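Local coordinates for mandelate racemase / muconate lactonizing enzyme family protein (Agrobacterium tumefaciens, PDB 4DXK) that probably acts as a lyase or isomerase of the mandelate racemase branch of the enolase superfamily, with a substrate that is not established, at residues 47-52 with 82-87; 54-57 with 62-65; 19-24 with 29-34; 325-330 with 376-381. One frame throughout, in Å; residues are numbered along the deposited sequence. Where two conformers were deposited one is given.

How the contacts relate
All four contacts lie at or near the capping domain of this enolase-type fold. Contact 1 and contact 3 are its buried interior: the hairpin of contact 3 packs V20 and V22 on A86 and F87 of helix 79-99, which helix 38-53 meets in contact 1. Contact 2, only partly buried, is nested in the chain between the helices of contact 1 and lies farther out, about 24 Å from the chain centre to its own centre. Contact 4 is the barrel's share and wholly buried; E33 reaches V325 N there. Backbone hydrogen bonds dominate contact 3, while contacts 1 and 4 are apolar packing and contact 2 sets an arginine's guanidinium against two leucines.

Contact 1: 47-52 with 82-87; sequences EYIAPR and RGNSAF
I49 reaches from helix 38-53 to G83, N84 and F87 of helix 79-99 and carries nearly all of this contact. The short segment axes pass 10.6 Å apart at 42°, a wide spacing bridged mainly by this isoleucine. The apolar part divides between its two branches. CG2, anti to the backbone N (the chi1 of CG1 is -58°), lies over the middle of the F87 ring: a CH-pi contact with 4.2 Å from I49 CG2 to the ring centroid, 12° off the normal. The other branch carries its terminal methyl to the far helix, where I49 CD1 comes within 4.1 Å of F87 CB.

Polar oxygens border the same methyl. I49 CD1 sits 3.6 Å from G83 O, which is already bonded to F87 N, and just as near N84 OD1, which takes a hydrogen bond from Y44 OH.

Within helix 38-53 the turn is irregular. R52 N bonds to I49 O, at 2.9 Å, and Y48 O is met instead by the arginine side chain, 3.0 Å from R52 NH1, with NH1 also lying over the Y48 ring.

Around the contact, L6 of strand 3-11 packs on both I49 and F87, and L68 of helix 61-68 does the same, so helix 79-99, helix 61-68 and strand 3-11 all pack against this isoleucine.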
loop_
_atom_site.group_PDB
_atom_site.type_symbol
_atom_site.label_atom_id
_atom_site.label_comp_id
_atom_site.label_asym_id
_atom_site.label_seq_id
_atom_site.Cartn_x
_atom_site.Cartn_y
_atom_site.Cartn_z
ATOM N N GLU A 47 30.287 19.793 -29.059
ATOM C CA GLU A 47 29.430 20.942 -28.752
ATOM C C GLU A 47 29.319 21.180 -27.245
ATOM O O GLU A 47 29.333 22.328 -26.788
ATOM C CB GLU A 47 28.022 20.760 -29.356
ATOM C CG GLU A 47 27.069 21.961 -29.133
ATOM C CD GLU A 47 25.667 21.785 -29.744
ATOM O OE1 GLU A 47 25.137 20.657 -29.720
ATOM O OE2 GLU A 47 25.084 22.780 -30.234
ATOM N N TYR A 48 29.212 20.097 -26.480
ATOM C CA TYR A 48 28.846 20.162 -25.064
ATOM C C TYR A 48 29.964 19.721 -24.117
ATOM O O TYR A 48 30.285 20.427 -23.159
ATOM C CB TYR A 48 27.595 19.310 -24.812
ATOM C CG TYR A 48 26.964 19.552 -23.460
ATOM C CD1 TYR A 48 27.354 18.833 -22.332
ATOM C CD2 TYR A 48 25.979 20.518 -23.312
ATOM C CE1 TYR A 48 26.778 19.070 -21.098
ATOM C CE2 TYR A 48 25.395 20.764 -22.087
ATOM C CZ TYR A 48 25.795 20.036 -20.987
ATOM O OH TYR A 48 25.201 20.302 -19.773
ATOM N N ILE A 49 30.553 18.555 -24.366
ATOM C CA ILE A 49 31.566 18.046 -23.447
ATOM C C ILE A 49 32.856 18.869 -23.521
ATOM O O ILE A 49 33.372 19.311 -22.490
ATOM C CB ILE A 49 31.877 16.546 -23.652
ATOM C CG1 ILE A 49 30.610 15.706 -23.477
ATOM C CG2 ILE A 49 32.951 16.092 -22.672
ATOM C CD1 ILE A 49 30.851 14.209 -23.533
ATOM N N ALA A 50 33.364 19.087 -24.730
ATOM C CA ALA A 50 34.645 19.773 -24.902
ATOM C C ALA A 50 34.783 21.107 -24.146
ATOM O O ALA A 50 35.745 21.277 -23.399
ATOM C CB ALA A 50 34.966 19.940 -26.378
ATOM N N PRO A 51 33.825 22.042 -24.306
ATOM C CA PRO A 51 34.029 23.308 -23.584
ATOM C C PRO A 51 33.988 23.147 -22.065
ATOM O O PRO A 51 34.517 24.009 -21.355
ATOM C CB PRO A 51 32.873 24.193 -24.072
ATOM C CG PRO A 51 31.852 23.247 -24.599
ATOM C CD PRO A 51 32.624 22.086 -25.161
ATOM N N ARG A 52 33.385 22.068 -21.569
ATOM C CA ARG A 52 33.296 21.842 -20.136
ATOM C C ARG A 52 34.477 21.079 -19.548
ATOM O O ARG A 52 34.668 21.084 -18.330
ATOM C CB ARG A 52 32.006 21.103 -19.798
ATOM C CG ARG A 52 30.790 21.983 -19.941
ATOM C CD ARG A 52 29.495 21.198 -19.863
ATOM N NE ARG A 52 28.344 22.097 -19.874
ATOM C CZ ARG A 52 27.885 22.712 -20.956
ATOM N NH1 ARG A 52 28.461 22.523 -22.135
ATOM N NH2 ARG A 52 26.834 23.521 -20.864
ATOM N N ARG A 82 25.011 8.917 -23.957
ATOM C CA ARG A 82 25.967 8.050 -24.640
ATOM C C ARG A 82 27.331 8.728 -24.776
ATOM O O ARG A 82 28.374 8.101 -24.561
ATOM C CB ARG A 82 25.419 7.588 -26.000
ATOM C CG ARG A 82 24.154 6.761 -25.846
ATOM C CD ARG A 82 23.834 5.867 -27.037
ATOM N NE ARG A 82 23.735 6.582 -28.311
ATOM C CZ ARG A 82 22.706 7.337 -28.686
ATOM N NH1 ARG A 82 21.660 7.522 -27.879
ATOM N NH2 ARG A 82 22.729 7.922 -29.882
ATOM N N GLY A 83 27.336 10.020 -25.089
ATOM C CA GLY A 83 28.595 10.740 -25.157
ATOM C C GLY A 83 29.274 10.841 -23.807
ATOM O O GLY A 83 30.482 10.624 -23.685
ATOM N N ASN A 84 28.498 11.173 -22.779
ATOM C CA ASN A 84 29.035 11.232 -21.420
ATOM C C ASN A 84 29.631 9.907 -20.989
ATOM O O ASN A 84 30.652 9.857 -20.293
ATOM C CB ASN A 84 27.948 11.604 -20.408
ATOM C CG ASN A 84 27.426 13.006 -20.588
ATOM O OD1 ASN A 84 28.003 13.826 -21.299
ATOM N ND2 ASN A 84 26.308 13.294 -19.919
ATOM N N SER A 85 28.986 8.822 -21.392
ATOM C CA SER A 85 29.405 7.482 -20.996
ATOM C C SER A 85 30.717 7.086 -21.664
ATOM O O SER A 85 31.609 6.533 -21.012
ATOM C CB SER A 85 28.316 6.460 -21.339
ATOM O OG SER A 85 27.085 6.760 -20.693
ATOM N N ALA A 86 30.844 7.373 -22.959
ATOM C CA ALA A 86 32.097 7.109 -23.664
ATOM C C ALA A 86 33.227 7.903 -23.023
ATOM O O ALA A 86 34.322 7.377 -22.798
ATOM C CB ALA A 86 31.959 7.470 -25.119
ATOM N N PHE A 87 32.957 9.169 -22.714
ATOM C CA PHE A 87 33.931 10.021 -22.037
ATOM C C PHE A 87 34.350 9.438 -20.684
ATOM O O PHE A 87 35.537 9.387 -20.364
ATOM C CB PHE A 87 33.366 11.445 -21.900
ATOM C CG PHE A 87 34.253 12.394 -21.150
ATOM C CD1 PHE A 87 35.397 12.909 -21.740
ATOM C CD2 PHE A 87 33.941 12.770 -19.852
ATOM C CE1 PHE A 87 36.213 13.778 -21.044
ATOM C CE2 PHE A 87 34.760 13.646 -19.153
ATOM C CZ PHE A 87 35.887 14.147 -19.751
#

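Contact 2: 54-57 with 62-65; sequences IGRD and DLLA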
loop_
_atom_site.group_PDB
_atom_site.type_symbol
_atom_site.label_atom_id
_atom_site.label_comp_id
_atom_site.label_asym_id
_atom_site.label_seq_id
_atom_site.Cartn_x
_atom_site.Cartn_y
_atom_site.Cartn_z
ATOM N N ILE A 54 37.947 20.605 -21.324
ATOM C CA ILE A 54 39.309 21.008 -21.669
ATOM C C ILE A 54 39.863 21.845 -20.524
ATOM O O ILE A 54 39.212 22.794 -20.068
ATOM C CB ILE A 54 39.375 21.825 -22.977
ATOM C CG1 ILE A 54 38.856 21.004 -24.156
ATOM C CG2 ILE A 54 40.804 22.321 -23.240
ATOM C CD1 ILE A 54 39.675 19.780 -24.451
ATOM N N GLY A 55 41.055 21.482 -20.056
ATOM C CA GLY A 55 41.686 22.183 -18.953
ATOM C C GLY A 55 41.403 21.561 -17.594
ATOM O O GLY A 55 42.017 21.953 -16.601
ATOM N N ARG A 56 40.482 20.598 -17.539
ATOM C CA ARG A 56 40.087 19.976 -16.271
ATOM C C ARG A 56 40.964 18.778 -15.908
ATOM O O ARG A 56 41.544 18.125 -16.782
ATOM C CB ARG A 56 38.628 19.529 -16.337
ATOM C CG ARG A 56 37.626 20.672 -16.464
ATOM C CD ARG A 56 37.364 21.320 -15.111
ATOM N NE ARG A 56 36.904 20.317 -14.151
ATOM C CZ ARG A 56 35.631 20.033 -13.890
ATOM N NH1 ARG A 56 34.645 20.704 -14.482
ATOM N NH2 ARG A 56 35.337 19.080 -13.014
ATOM N N ASP A 57 41.015 18.473 -14.616
ATOM C CA ASP A 57 41.757 17.330 -14.102
ATOM C C ASP A 57 40.928 16.065 -14.354
ATOM O O ASP A 57 39.843 15.909 -13.791
ATOM C CB ASP A 57 41.975 17.553 -12.603
ATOM C CG ASP A 57 42.783 16.461 -11.941
ATOM O OD1 ASP A 57 42.988 15.384 -12.538
ATOM O OD2 ASP A 57 43.213 16.698 -10.788
ATOM N N ASP A 62 34.259 11.211 -10.465
ATOM C CA ASP A 62 32.903 11.407 -9.960
ATOM C C ASP A 62 32.430 12.837 -10.195
ATOM O O ASP A 62 31.267 13.066 -10.549
ATOM C CB ASP A 62 32.825 11.064 -8.472
ATOM C CG ASP A 62 32.785 9.572 -8.229
ATOM O OD1 ASP A 62 32.055 8.855 -8.950
ATOM O OD2 ASP A 62 33.487 9.103 -7.312
ATOM N N LEU A 63 33.326 13.802 -10.024
ATOM C CA LEU A 63 32.967 15.201 -10.232
ATOM C C LEU A 63 32.657 15.494 -11.705
ATOM O O LEU A 63 31.668 16.162 -12.023
ATOM C CB LEU A 63 34.086 16.120 -9.742
ATOM C CG LEU A 63 33.833 17.619 -9.900
ATOM C CD1 LEU A 63 32.626 18.051 -9.076
ATOM C CD2 LEU A 63 35.076 18.417 -9.525
ATOM N N LEU A 64 33.490 14.992 -12.609
ATOM C CA LEU A 64 33.255 15.193 -14.037
ATOM C C LEU A 64 31.953 14.530 -14.480
ATOM O O LEU A 64 31.231 15.096 -15.305
ATOM C CB LEU A 64 34.443 14.699 -14.869
ATOM C CG LEU A 64 35.624 15.675 -14.902
ATOM C CD1 LEU A 64 36.911 15.001 -15.382
ATOM C CD2 LEU A 64 35.300 16.885 -15.786
ATOM N N ALA A 65 31.635 13.356 -13.938
ATOM C CA ALA A 65 30.362 12.721 -14.265
ATOM C C ALA A 65 29.202 13.629 -13.838
ATOM O O ALA A 65 28.261 13.860 -14.602
ATOM C CB ALA A 65 30.249 11.361 -13.597
#
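R56 and L64 meet where the loop after helix 38-53 turns back on helix 61-68, in a short helix-loop-helix connection of the enolase-type N-terminal capping domain. The two side chains slide past one another in opposite directions. The flat guanidinium of R56 presents a face to L64, and the methyl CD2 rests on it toward the rim, with L64 CD2 3.5 Å from R56 NH2 and 3.7 Å from R56 CZ. L63, one residue earlier in the helix, crosses the arginine at about a right angle. L63 CD2 approaches R56 NH2 to 3.6 Å from an oblique position, so two leucine methyls flank the same nitrogen.

A folded chain puts the guanidinium there. R56 bends at both chi2 (-80°) and chi3 (-56°), which folds the chain so that the guanidinium lies against the L63 and L64 methyls. The charge is not left to the leucines: NH2 forms a salt bridge with D67 OD2 farther along the helix. That bond probably fixes how the plane is rotated, while the leucine packing covers part of its surface.

Backbone bonds from G55 and R56 to I3 tie the loop to strand 3-11. L63 also packs on S111 of the third subunit and R184 of the second, which places the contact close to subunit interfaces. The other methyl of L64 meets the loop backbone, with L64 CD1 3.5 Å from D57 O.

Contact 3: 19-24 with 29-34; sequences WVLVHT and TGLGET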
loop_
_atom_site.group_PDB
_atom_site.type_symbol
_atom_site.label_atom_id
_atom_site.label_comp_id
_atom_site.label_asym_id
_atom_site.label_seq_id
_atom_site.Cartn_x
_atom_site.Cartn_y
_atom_site.Cartn_z
ATOM N N TRP A 19 34.340 6.222 -31.132
ATOM C CA TRP A 19 35.380 6.263 -30.106
ATOM C C TRP A 19 35.633 7.695 -29.675
ATOM O O TRP A 19 35.592 8.631 -30.490
ATOM C CB TRP A 19 36.674 5.580 -30.574
ATOM C CG TRP A 19 36.425 4.142 -30.805
ATOM C CD1 TRP A 19 36.429 3.152 -29.864
ATOM C CD2 TRP A 19 36.029 3.529 -32.034
ATOM N NE1 TRP A 19 36.105 1.949 -30.444
ATOM C CE2 TRP A 19 35.841 2.155 -31.775
ATOM C CE3 TRP A 19 35.822 4.005 -33.334
ATOM C CZ2 TRP A 19 35.457 1.251 -32.770
ATOM C CZ3 TRP A 19 35.443 3.108 -34.317
ATOM C CH2 TRP A 19 35.267 1.748 -34.032
ATOM N N VAL A 20 35.870 7.861 -28.380
ATOM C CA VAL A 20 36.214 9.151 -27.805
ATOM C C VAL A 20 37.567 8.991 -27.140
ATOM O O VAL A 20 37.748 8.115 -26.281
ATOM C CB VAL A 20 35.163 9.584 -26.762
ATOM C CG1 VAL A 20 35.590 10.872 -26.051
ATOM C CG2 VAL A 20 33.802 9.758 -27.412
ATOM N N LEU A 21 38.520 9.820 -27.541
ATOM C CA LEU A 21 39.874 9.773 -26.992
ATOM C C LEU A 21 40.139 11.057 -26.228
ATOM O O LEU A 21 39.967 12.163 -26.756
ATOM C CB LEU A 21 40.922 9.565 -28.088
ATOM C CG LEU A 21 41.001 8.149 -28.667
ATOM C CD1 LEU A 21 39.877 7.882 -29.650
ATOM C CD2 LEU A 21 42.349 7.903 -29.320
ATOM N N VAL A 22 40.523 10.908 -24.970
ATOM C CA VAL A 22 40.758 12.042 -24.093
ATOM C C VAL A 22 42.266 12.196 -23.912
ATOM O O VAL A 22 42.924 11.348 -23.293
ATOM C CB VAL A 22 40.063 11.838 -22.731
ATOM C CG1 VAL A 22 40.345 13.016 -21.811
ATOM C CG2 VAL A 22 38.559 11.672 -22.916
ATOM N N HIS A 23 42.818 13.256 -24.493
ATOM C CA HIS A 23 44.253 13.508 -24.427
ATOM C C HIS A 23 44.560 14.391 -23.222
ATOM O O HIS A 23 43.734 15.224 -22.829
ATOM C CB HIS A 23 44.728 14.209 -25.697
ATOM C CG HIS A 23 44.513 13.416 -26.944
ATOM N ND1 HIS A 23 45.550 12.835 -27.639
ATOM C CD2 HIS A 23 43.386 13.118 -27.633
ATOM C CE1 HIS A 23 45.071 12.209 -28.701
ATOM N NE2 HIS A 23 43.759 12.367 -28.719
ATOM N N THR A 24 45.745 14.213 -22.646
ATOM C CA THR A 24 46.169 14.978 -21.478
ATOM C C THR A 24 47.541 15.598 -21.686
ATOM O O THR A 24 48.310 15.182 -22.562
ATOM C CB THR A 24 46.222 14.091 -20.207
ATOM O OG1 THR A 24 47.194 13.047 -20.376
ATOM C CG2 THR A 24 44.856 13.472 -19.916
ATOM N N THR A 29 46.560 9.083 -22.933
ATOM C CA THR A 29 45.328 9.203 -23.698
ATOM C C THR A 29 44.350 8.109 -23.302
ATOM O O THR A 29 44.668 6.921 -23.386
ATOM C CB THR A 29 45.592 9.109 -25.205
ATOM O OG1 THR A 29 46.498 10.151 -25.586
ATOM C CG2 THR A 29 44.307 9.268 -26.001
ATOM N N GLY A 30 43.159 8.499 -22.862
ATOM C CA GLY A 30 42.140 7.533 -22.495
ATOM C C GLY A 30 41.236 7.222 -23.671
ATOM O O GLY A 30 40.900 8.108 -24.463
ATOM N N LEU A 31 40.839 5.957 -23.776
ATOM C CA LEU A 31 39.955 5.501 -24.841
ATOM C C LEU A 31 38.587 5.107 -24.307
ATOM O O LEU A 31 38.482 4.311 -23.366
ATOM C CB LEU A 31 40.593 4.307 -25.555
ATOM C CG LEU A 31 39.779 3.598 -26.639
ATOM C CD1 LEU A 31 39.439 4.523 -27.799
ATOM C CD2 LEU A 31 40.545 2.377 -27.128
ATOM N N GLY A 32 37.542 5.674 -24.900
ATOM C CA GLY A 32 36.173 5.297 -24.593
ATOM C C GLY A 32 35.416 5.009 -25.877
ATOM O O GLY A 32 35.917 5.242 -26.974
ATOM N N GLU A 33 34.182 4.537 -25.743
ATOM C CA GLU A 33 33.418 4.043 -26.878
ATOM C C GLU A 33 31.943 4.080 -26.548
ATOM O O GLU A 33 31.560 3.902 -25.396
ATOM C CB GLU A 33 33.848 2.599 -27.170
ATOM C CG GLU A 33 33.274 1.923 -28.407
ATOM C CD GLU A 33 33.626 0.439 -28.410
ATOM O OE1 GLU A 33 34.676 0.049 -28.982
ATOM O OE2 GLU A 33 32.876 -0.332 -27.773
ATOM N N THR A 34 31.117 4.284 -27.563
ATOM C CA THR A 34 29.686 4.062 -27.436
ATOM C C THR A 34 29.137 3.597 -28.785
ATOM O O THR A 34 29.891 3.430 -29.747
ATOM C CB THR A 34 28.945 5.292 -26.847
ATOM O OG1 THR A 34 27.588 4.934 -26.561
ATOM C CG2 THR A 34 28.971 6.458 -27.808
HETATM O O HOH W 1 47.395 12.447 -24.230
#
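T29 lies beside H23 at the turn end of the beta hairpin formed by strands 17-24 and 30-35, part of the antiparallel sheet in the N-terminal capping domain. Its methyl covers the imidazole: T29 CG2 stands 4.0 Å from the H23 ring centroid, 6° off the normal, a CH-pi contact. H23 NE2 is bonded to E7 OE1 of the neighbouring strand. T29 OG1 is hydrogen-bonded to a water at 2.8 Å, and that water accepts from T24 N, bridging the end of the ladder.

G30 and V22 form a hydrogen-bonded pair through both N-H groups, with 2.9 Å from V22 N to G30 O. L31 follows as a non-hydrogen-bonded partner of L21. The two leucines point the same way, and L31 CD1 lies 3.9 Å from both L21 CD1 and W19 CD1. G32 again pairs by two bonds, the shorter from G32 N to V20 O at 2.8 Å. V20 and V22, on the face away from these leucines, pack on helix 79-99.

E33 forms a non-hydrogen-bonded pair with W19. Its chain, extended beyond CG, runs alongside the indole; OE1 also accepts from V324 N and OE2 from V325 N at the start of helix 323-335, joining the capping domain to the barrel. The indole bond is bent: W19 NE1 lies 2.8 Å from E33 OE1 with an N-H...O angle of 135°, and the oxygen, 29° out of the indole plane, receives the N-H on its anti lone pair.

Contact 4: 325-330 with 376-381; sequences VLCAST and LGMELH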
loop_
_atom_site.group_PDB
_atom_site.type_symbol
_atom_site.label_atom_id
_atom_site.label_comp_id
_atom_site.label_asym_id
_atom_site.label_seq_id
_atom_site.Cartn_x
_atom_site.Cartn_y
_atom_site.Cartn_z
ATOM N N VAL A 325 33.724 -1.419 -25.237
ATOM C CA VAL A 325 32.628 -1.725 -24.321
ATOM C C VAL A 325 32.728 -3.160 -23.811
ATOM O O VAL A 325 32.539 -3.398 -22.623
ATOM C CB VAL A 325 31.237 -1.415 -24.928
ATOM C CG1 VAL A 325 30.105 -2.022 -24.093
ATOM C CG2 VAL A 325 31.059 0.079 -25.021
ATOM N N LEU A 326 33.041 -4.115 -24.679
ATOM C CA LEU A 326 33.233 -5.478 -24.201
ATOM C C LEU A 326 34.335 -5.532 -23.140
ATOM O O LEU A 326 34.173 -6.149 -22.080
ATOM C CB LEU A 326 33.543 -6.426 -25.359
ATOM C CG LEU A 326 33.920 -7.851 -24.940
ATOM C CD1 LEU A 326 32.772 -8.560 -24.221
ATOM C CD2 LEU A 326 34.374 -8.674 -26.137
ATOM N N CYS A 327 35.451 -4.865 -23.409
ATOM C CA CYS A 327 36.570 -4.905 -22.491
ATOM C C CYS A 327 36.259 -4.229 -21.150
ATOM O O CYS A 327 36.472 -4.808 -20.081
ATOM C CB CYS A 327 37.800 -4.277 -23.141
ATOM S SG CYS A 327 39.217 -4.300 -22.064
ATOM N N ALA A 328 35.774 -2.995 -21.192
ATOM C CA ALA A 328 35.454 -2.280 -19.960
ATOM C C ALA A 328 34.360 -3.002 -19.161
ATOM O O ALA A 328 34.376 -3.015 -17.923
ATOM C CB ALA A 328 35.072 -0.849 -20.270
ATOM N N SER A 329 33.415 -3.619 -19.867
ATOM C CA SER A 329 32.381 -4.391 -19.186
ATOM C C SER A 329 32.981 -5.599 -18.483
ATOM O O SER A 329 32.534 -5.988 -17.395
ATOM C CB SER A 329 31.309 -4.852 -20.166
ATOM O OG SER A 329 30.642 -3.736 -20.735
ATOM N N THR A 330 33.968 -6.224 -19.120
ATOM C CA THR A 330 34.640 -7.356 -18.502
ATOM C C THR A 330 35.375 -6.928 -17.230
ATOM O O THR A 330 35.320 -7.632 -16.226
ATOM C CB THR A 330 35.555 -8.081 -19.503
ATOM O OG1 THR A 330 34.778 -8.495 -20.637
ATOM C CG2 THR A 330 36.170 -9.316 -18.873
ATOM N N LEU A 376 42.246 -0.049 -19.540
ATOM C CA LEU A 376 41.509 -1.075 -20.279
ATOM C C LEU A 376 42.381 -2.269 -20.620
ATOM O O LEU A 376 41.899 -3.401 -20.670
ATOM C CB LEU A 376 40.984 -0.505 -21.599
ATOM C CG LEU A 376 39.919 0.580 -21.541
ATOM C CD1 LEU A 376 39.858 1.325 -22.878
ATOM C CD2 LEU A 376 38.564 -0.041 -21.206
ATOM N N GLY A 377 43.652 -2.002 -20.910
ATOM C CA GLY A 377 44.537 -3.004 -21.489
ATOM C C GLY A 377 44.464 -3.037 -23.012
ATOM O O GLY A 377 44.821 -4.042 -23.636
ATOM N N MET A 378 44.005 -1.945 -23.621
ATOM C CA MET A 378 43.957 -1.875 -25.075
ATOM C C MET A 378 43.962 -0.433 -25.543
ATOM O O MET A 378 43.563 0.473 -24.812
ATOM C CB MET A 378 42.688 -2.547 -25.589
ATOM C CG MET A 378 41.477 -1.655 -25.388
ATOM S SD MET A 378 39.851 -2.378 -25.237
ATOM C CE MET A 378 39.591 -3.152 -26.806
ATOM N N GLU A 379 44.458 -0.240 -26.767
ATOM C CA GLU A 379 44.462 1.050 -27.454
ATOM C C GLU A 379 43.889 0.845 -28.861
ATOM O O GLU A 379 43.743 -0.290 -29.303
ATOM C CB GLU A 379 45.893 1.592 -27.557
ATOM C CG GLU A 379 46.492 2.132 -26.252
ATOM C CD GLU A 379 46.824 1.045 -25.232
ATOM O OE1 GLU A 379 47.338 -0.024 -25.630
ATOM O OE2 GLU A 379 46.575 1.264 -24.025
ATOM N N LEU A 380 43.547 1.926 -29.561
ATOM C CA LEU A 380 43.214 1.807 -30.975
ATOM C C LEU A 380 44.430 1.260 -31.717
ATOM O O LEU A 380 45.586 1.586 -31.396
ATOM C CB LEU A 380 42.772 3.143 -31.577
ATOM C CG LEU A 380 41.384 3.631 -31.164
ATOM C CD1 LEU A 380 41.012 4.877 -31.944
ATOM C CD2 LEU A 380 40.331 2.554 -31.365
ATOM N N HIS A 381 44.161 0.400 -32.689
ATOM C CA HIS A 381 45.216 -0.263 -33.436
ATOM C C HIS A 381 46.021 0.780 -34.211
ATOM O O HIS A 381 45.443 1.723 -34.755
ATOM C CB HIS A 381 44.591 -1.278 -34.395
ATOM C CG HIS A 381 45.538 -2.334 -34.870
ATOM N ND1 HIS A 381 46.507 -2.091 -35.819
ATOM C CD2 HIS A 381 45.651 -3.643 -34.542
ATOM C CE1 HIS A 381 47.184 -3.204 -36.049
ATOM N NE2 HIS A 381 46.681 -4.161 -35.289
#
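C327 holds SG opposite its backbone nitrogen (chi1 -180°), and this turns the thiol out of helix 323-335 toward L376 and M378. M378 in turn holds CG between its own N and carbonyl carbon (chi1 77°) and runs on nearly extended at chi2 (-154°), which carries SD to the helix. The setting is the barrel domain of the enolase fold: helix 323-335 follows barrel strand 315-317, and the loop 376-381 runs across its side before the chain returns to strand 390-396 of the capping sheet.

Two sulfurs therefore lie close together, with 3.8 Å from C327 SG to M378 SD. The thioether is nearer still to the cysteine carbon, 3.5 Å separating M378 SD from C327 CB. C327 SG also faces a backbone oxygen, L376 O, at 3.2 Å. That carbonyl accepts a hydrogen bond from H331 NE2, one turn farther along the same helix, so the loop is held by a polar bond next to the sulfur packing.

D93 of helix 79-99 receives L376 N, linking the loop to the capping domain. At A328, the next residue of the helix, the packing is purely hydrocarbon: L376 CD2 rests 3.7 Å from A328 CB.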